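Beta 1-3 glucanase (Clostridium beijerinckii NCIMB 8052, PDB 5H4E) probably hydrolyses beta-1,3-glucans, as a glucanase domain of glycoside hydrolase family 64. Local coordinates at residues 54-59 with 75-80; 235-240 with 258-263. All coordinates share one frame; numbering follows the deposited sequence.

Contact 1 (54-59 with 75-80)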
loop_
_atom_site.group_PDB
_atom_site.type_symbol
_atom_site.label_atom_id
_atom_site.label_comp_id
_atom_site.label_asym_id
_atom_site.label_seq_id
_atom_site.Cartn_x
_atom_site.Cartn_y
_atom_site.Cartn_z
ATOM N N ILE A 54 6.302 25.146 -1.122
ATOM C CA ILE A 54 7.526 25.027 -0.314
ATOM C C ILE A 54 7.522 25.913 0.942
ATOM O O ILE A 54 8.098 25.563 1.970
ATOM C CB ILE A 54 8.786 25.366 -1.151
ATOM C CG1 ILE A 54 10.045 24.929 -0.412
ATOM C CG2 ILE A 54 8.857 26.852 -1.492
ATOM C CD1 ILE A 54 10.316 23.462 -0.552
ATOM N N SER A 55 6.839 27.047 0.872
ATOM C CA SER A 55 6.792 27.972 1.992
ATOM C C SER A 55 5.982 27.437 3.179
ATOM O O SER A 55 6.045 27.986 4.275
ATOM C CB SER A 55 6.235 29.320 1.517
ATOM O OG SER A 55 5.337 29.161 0.429
ATOM N N ASP A 56 5.234 26.356 2.966
ATOM C CA ASP A 56 4.421 25.767 4.032
ATOM C C ASP A 56 5.251 25.196 5.186
ATOM O O ASP A 56 4.770 25.124 6.318
ATOM C CB ASP A 56 3.508 24.677 3.460
ATOM C CG ASP A 56 2.352 25.251 2.661
ATOM O OD1 ASP A 56 1.872 26.341 3.044
ATOM O OD2 ASP A 56 1.932 24.625 1.657
ATOM N N ASN A 57 6.491 24.806 4.905
ATOM C CA ASN A 57 7.381 24.277 5.942
ATOM C C ASN A 57 7.656 25.296 7.053
ATOM O O ASN A 57 7.879 24.928 8.206
ATOM C CB ASN A 57 8.705 23.823 5.327
ATOM C CG ASN A 57 8.549 22.629 4.407
ATOM O OD1 ASN A 57 7.671 21.784 4.596
ATOM N ND2 ASN A 57 9.409 22.550 3.403
ATOM N N ASP A 58 7.622 26.580 6.708
ATOM C CA ASP A 58 8.023 27.630 7.649
ATOM C C ASP A 58 6.873 28.516 8.118
ATOM O O ASP A 58 7.052 29.334 9.021
ATOM C CB ASP A 58 9.097 28.518 7.019
ATOM C CG ASP A 58 10.344 27.755 6.659
ATOM O OD1 ASP A 58 10.817 26.965 7.506
ATOM O OD2 ASP A 58 10.854 27.947 5.530
ATOM N N ALA A 59 5.703 28.353 7.507
ATOM C CA ALA A 59 4.536 29.165 7.846
ATOM C C ALA A 59 4.126 29.017 9.314
ATOM O O ALA A 59 4.585 28.116 10.009
ATOM C CB ALA A 59 3.368 28.805 6.930
ATOM N N SER A 75 5.958 21.254 7.218
ATOM C CA SER A 75 4.578 21.684 7.027
ATOM C C SER A 75 3.685 21.133 8.128
ATOM O O SER A 75 4.090 20.269 8.911
ATOM C CB SER A 75 4.054 21.221 5.678
ATOM O OG SER A 75 4.000 19.801 5.639
ATOM N N ASN A 76 2.463 21.630 8.195
ATOM C CA ASN A 76 1.545 21.149 9.205
ATOM C C ASN A 76 0.150 21.118 8.620
ATOM O O ASN A 76 -0.643 22.051 8.790
ATOM C CB ASN A 76 1.602 22.009 10.459
ATOM C CG ASN A 76 0.833 21.395 11.613
ATOM O OD1 ASN A 76 0.308 20.282 11.506
ATOM N ND2 ASN A 76 0.758 22.117 12.726
ATOM N N TYR A 77 -0.132 20.038 7.902
ATOM C CA TYR A 77 -1.411 19.878 7.246
ATOM C C TYR A 77 -2.378 19.079 8.109
ATOM O O TYR A 77 -3.476 18.745 7.662
ATOM C CB TYR A 77 -1.229 19.183 5.900
ATOM C CG TYR A 77 -0.359 19.909 4.888
ATOM C CD1 TYR A 77 -0.285 21.300 4.847
ATOM C CD2 TYR A 77 0.368 19.189 3.953
ATOM C CE1 TYR A 77 0.511 21.949 3.897
ATOM C CE2 TYR A 77 1.137 19.810 3.009
ATOM C CZ TYR A 77 1.216 21.188 2.981
ATOM O OH TYR A 77 2.005 21.773 2.014
ATOM N N PHE A 78 -1.970 18.784 9.343
ATOM C CA PHE A 78 -2.717 17.880 10.214
ATOM C C PHE A 78 -3.775 18.572 11.049
ATOM O O PHE A 78 -3.671 19.765 11.351
ATOM C CB PHE A 78 -1.745 17.120 11.126
ATOM C CG PHE A 78 -1.048 16.002 10.422
ATOM C CD1 PHE A 78 -1.553 14.708 10.483
ATOM C CD2 PHE A 78 0.061 16.249 9.634
ATOM C CE1 PHE A 78 -0.927 13.671 9.799
ATOM C CE2 PHE A 78 0.687 15.216 8.957
ATOM C CZ PHE A 78 0.186 13.928 9.039
ATOM N N CYS A 79 -4.793 17.796 11.412
ATOM C CA CYS A 79 -5.923 18.259 12.212
ATOM C C CYS A 79 -6.250 17.234 13.298
ATOM O O CYS A 79 -6.282 16.038 13.019
ATOM C CB CYS A 79 -7.142 18.504 11.310
ATOM S SG CYS A 79 -8.671 19.000 12.165
ATOM N N LYS A 80 -6.476 17.684 14.530
ATOM C CA LYS A 80 -6.888 16.771 15.603
ATOM C C LYS A 80 -8.311 16.284 15.359
ATOM O O LYS A 80 -9.161 17.065 14.935
ATOM C CB LYS A 80 -6.819 17.453 16.976
ATOM C CG LYS A 80 -5.415 17.725 17.506
ATOM C CD LYS A 80 -5.452 18.448 18.859
ATOM C CE LYS A 80 -4.033 18.620 19.397
ATOM N NZ LYS A 80 -3.948 18.980 20.850
HETATM O O HOH W 1 2.196 24.456 7.236
#
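Asp56 and Tyr77 meet through their polar ends. The phenol OH of Tyr77 donates to OD2 of Asp56 at 2.9 Å. The hydroxyl comes in on the anti side of that oxygen and lies 33° out of the carboxylate plane. Carboxylate and ring stand almost upright to each other, their planes nearly perpendicular. Asp56 CG sits in the plane of the ring, at its edge. The side chain of Asp56 is turned with CG anti to its own carbonyl carbon (chi1 -74°), which brings OD2 over to the phenol. The backbone carbonyl of Asp56 faces Ser75.

That carbonyl is used twice. Asp56 O takes a CA-H...O contact from Ser75 CA at 3.5 Å. It also accepts from a water at 2.8 Å, and the same water accepts from Asn76 N at 3.0 Å. Asn57 adds a weak bond: its OD1 receives Ser75 N at 3.2 Å, with a bent N-H...O angle of 126°. The stronger partner of the Asn57 side chain is Val109 O, which takes its ND2.

A second shell holds these groups in place. Ser75 OG lies 3.9 Å above one face of the Tyr77 ring, toward the rim, and is hydrogen-bonded to Ile107 O. The Tyr77 ring also stacks with His42. Lys53 forms a salt bridge with OD1 of Asp56, so both carboxylate oxygens have partners and the negative charge is probably well stabilised.

The arrangement joins a 3-10 turn to the chain leaving a beta-hairpin. Strands 63-67 and 70-74 lie between the two segments, and the contact closes the base of this excursion before the chain enters strand 79-80 of the antiparallel sheet.

Contact 2 (235-240 with 258-263)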
loop_
_atom_site.group_PDB
_atom_site.type_symbol
_atom_site.label_atom_id
_atom_site.label_comp_id
_atom_site.label_asym_id
_atom_site.label_seq_id
_atom_site.Cartn_x
_atom_site.Cartn_y
_atom_site.Cartn_z
ATOM N N SER A 235 14.020 -21.381 -15.422
ATOM C CA SER A 235 14.582 -22.570 -16.063
ATOM C C SER A 235 13.461 -23.460 -16.600
ATOM O O SER A 235 13.508 -23.938 -17.743
ATOM C CB SER A 235 15.463 -23.332 -15.068
ATOM O OG SER A 235 15.975 -24.539 -15.614
ATOM N N TYR A 236 12.439 -23.656 -15.772
ATOM C CA TYR A 236 11.283 -24.458 -16.139
ATOM C C TYR A 236 10.577 -23.908 -17.378
ATOM O O TYR A 236 10.327 -24.649 -18.326
ATOM C CB TYR A 236 10.306 -24.542 -14.957
ATOM C CG TYR A 236 9.140 -25.466 -15.213
ATOM C CD1 TYR A 236 9.286 -26.848 -15.080
ATOM C CD2 TYR A 236 7.902 -24.965 -15.610
ATOM C CE1 TYR A 236 8.220 -27.708 -15.330
ATOM C CE2 TYR A 236 6.823 -25.818 -15.860
ATOM C CZ TYR A 236 6.991 -27.185 -15.714
ATOM O OH TYR A 236 5.931 -28.030 -15.966
ATOM N N TYR A 237 10.285 -22.604 -17.380
ATOM C CA TYR A 237 9.485 -21.995 -18.438
ATOM C C TYR A 237 10.312 -21.666 -19.685
ATOM O O TYR A 237 9.796 -21.104 -20.646
ATOM C CB TYR A 237 8.757 -20.738 -17.907
ATOM C CG TYR A 237 7.524 -21.085 -17.081
ATOM C CD1 TYR A 237 6.548 -21.938 -17.589
ATOM C CD2 TYR A 237 7.366 -20.616 -15.777
ATOM C CE1 TYR A 237 5.435 -22.290 -16.841
ATOM C CE2 TYR A 237 6.245 -20.956 -15.021
ATOM C CZ TYR A 237 5.283 -21.794 -15.563
ATOM O OH TYR A 237 4.172 -22.156 -14.841
ATOM N N ALA A 238 11.586 -22.040 -19.683
ATOM C CA ALA A 238 12.365 -22.005 -20.918
ATOM C C ALA A 238 11.834 -23.044 -21.906
ATOM O O ALA A 238 11.883 -22.846 -23.119
ATOM C CB ALA A 238 13.831 -22.243 -20.637
ATOM N N THR A 239 11.303 -24.147 -21.383
ATOM C CA THR A 239 10.818 -25.216 -22.245
ATOM C C THR A 239 9.368 -25.625 -21.978
ATOM O O THR A 239 8.861 -26.554 -22.601
ATOM C CB THR A 239 11.710 -26.451 -22.113
ATOM O OG1 THR A 239 11.785 -26.843 -20.737
ATOM C CG2 THR A 239 13.112 -26.142 -22.604
ATOM N N HIS A 240 8.704 -24.949 -21.047
ATOM C CA HIS A 240 7.277 -25.150 -20.833
ATOM C C HIS A 240 6.543 -23.827 -21.009
ATOM O O HIS A 240 7.149 -22.767 -20.900
ATOM C CB HIS A 240 6.997 -25.738 -19.446
ATOM C CG HIS A 240 7.673 -27.051 -19.200
ATOM N ND1 HIS A 240 8.994 -27.146 -18.818
ATOM C CD2 HIS A 240 7.223 -28.325 -19.311
ATOM C CE1 HIS A 240 9.327 -28.419 -18.694
ATOM N NE2 HIS A 240 8.269 -29.155 -18.984
ATOM N N ASN A 258 16.854 -14.339 -21.312
ATOM C CA ASN A 258 16.576 -13.831 -19.970
ATOM C C ASN A 258 15.229 -13.125 -19.894
ATOM O O ASN A 258 14.840 -12.624 -18.835
ATOM C CB ASN A 258 17.685 -12.874 -19.519
ATOM C CG ASN A 258 18.348 -13.318 -18.228
ATOM O OD1 ASN A 258 18.407 -14.515 -17.921
ATOM N ND2 ASN A 258 18.835 -12.355 -17.455
ATOM N N ASP A 259 14.534 -13.071 -21.025
ATOM C CA ASP A 259 13.223 -12.445 -21.113
ATOM C C ASP A 259 12.098 -13.448 -20.936
ATOM O O ASP A 259 12.231 -14.606 -21.332
ATOM C CB ASP A 259 13.033 -11.753 -22.463
ATOM C CG ASP A 259 14.027 -10.643 -22.698
ATOM O OD1 ASP A 259 14.477 -10.024 -21.711
ATOM O OD2 ASP A 259 14.343 -10.389 -23.875
ATOM N N PHE A 260 10.986 -12.978 -20.376
ATOM C CA PHE A 260 9.760 -13.757 -20.302
ATOM C C PHE A 260 8.835 -13.180 -21.351
ATOM O O PHE A 260 8.340 -12.066 -21.190
ATOM C CB PHE A 260 9.104 -13.679 -18.912
ATOM C CG PHE A 260 8.529 -14.994 -18.428
ATOM C CD1 PHE A 260 8.906 -15.529 -17.205
ATOM C CD2 PHE A 260 7.688 -15.733 -19.246
ATOM C CE1 PHE A 260 8.372 -16.734 -16.770
ATOM C CE2 PHE A 260 7.169 -16.951 -18.831
ATOM C CZ PHE A 260 7.512 -17.455 -17.596
ATOM N N VAL A 261 8.612 -13.924 -22.431
ATOM C CA VAL A 261 7.863 -13.423 -23.584
ATOM C C VAL A 261 6.470 -14.037 -23.724
ATOM O O VAL A 261 6.309 -15.261 -23.733
ATOM C CB VAL A 261 8.648 -13.682 -24.893
ATOM C CG1 VAL A 261 8.187 -12.733 -25.983
ATOM C CG2 VAL A 261 10.147 -13.550 -24.636
ATOM N N PHE A 262 5.465 -13.178 -23.849
ATOM C CA PHE A 262 4.081 -13.617 -23.904
ATOM C C PHE A 262 3.384 -13.233 -25.202
ATOM O O PHE A 262 3.772 -12.289 -25.898
ATOM C CB PHE A 262 3.271 -13.035 -22.730
ATOM C CG PHE A 262 3.678 -13.560 -21.372
ATOM C CD1 PHE A 262 4.849 -13.127 -20.770
ATOM C CD2 PHE A 262 2.867 -14.463 -20.689
ATOM C CE1 PHE A 262 5.215 -13.587 -19.524
ATOM C CE2 PHE A 262 3.233 -14.937 -19.441
ATOM C CZ PHE A 262 4.408 -14.505 -18.859
ATOM N N ASN A 263 2.334 -13.976 -25.509
ATOM C CA ASN A 263 1.392 -13.583 -26.539
ATOM C C ASN A 263 0.044 -13.324 -25.892
ATOM O O ASN A 263 -0.121 -13.551 -24.694
ATOM C CB ASN A 263 1.288 -14.653 -27.626
ATOM C CG ASN A 263 0.597 -15.923 -27.150
ATOM O OD1 ASN A 263 0.404 -16.144 -25.950
ATOM N ND2 ASN A 263 0.246 -16.785 -28.103
#
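Tyr237 and Phe260 pack obliquely, with ring planes at 53° and centroids 5.7 Å apart. Their contact joins the chain around the end of helix 227-236 to an antiparallel four-stranded sheet, in which strand 259-264 is an inner strand. It is a buried, apolar packing against the sheet.

The touching is done by the far end of Phe260. Its CZ comes to 3.5 Å from Tyr237 CB and also lies near CG and CD2 of the tyrosine ring. Tyr237 CD2 sits in the plane of the Phe260 ring, at its edge. Tyr237 CB points toward the strand. With CG anti to the carbonyl carbon (chi1 -78°), the tyrosine ring extends beside the tip of Phe260. The phenol OH at the other end of the ring is hydrogen-bonded to Met312 O.

Other groups hold the two rings. Phe260 meets Tyr234 of the helix edge-to-face. Both Tyr237 and Phe260 touch Val255 on the adjacent strand 249-256 and Leu242 on edge strand 242-246, and backbone bonds tie Tyr237 to Val255. One face of the Tyr237 ring has Tyr236 CD2 above it, 3.8 Å from the plane and offset toward the rim.

Tyr236 in turn carries the imidazole of His240, whose ND1 lies 3.5 Å above the centre of the phenol ring. Tyr236 O anchors the turn, accepting from Thr239 N and from the His240 side chain on opposite faces of its carbonyl plane. The His240 ND1 to Tyr236 O bond is 2.9 Å long and nearly straight, at 165°, with the oxygen in the imidazole plane.

Overall arrangement
Contact 1 and contact 2 lie on opposite sides of the chain's centre. Their centres are about 51 Å apart and their nearest atoms about 40 Å apart, so they do not touch. Contact 1 closes before contact 2 opens along the chain. The centre of contact 1 is about 24 Å from that of the chain, and the centre of contact 2 is about 30 Å from it. Both are therefore peripheral. Contact 1 lies at the entry to the sheet that includes strand 79-80; contact 2 involves strand 259-264 of a separate antiparallel sheet. Contact 1 is mainly polar and water-bridged, whereas contact 2 is apolar. Both are plain structural packing.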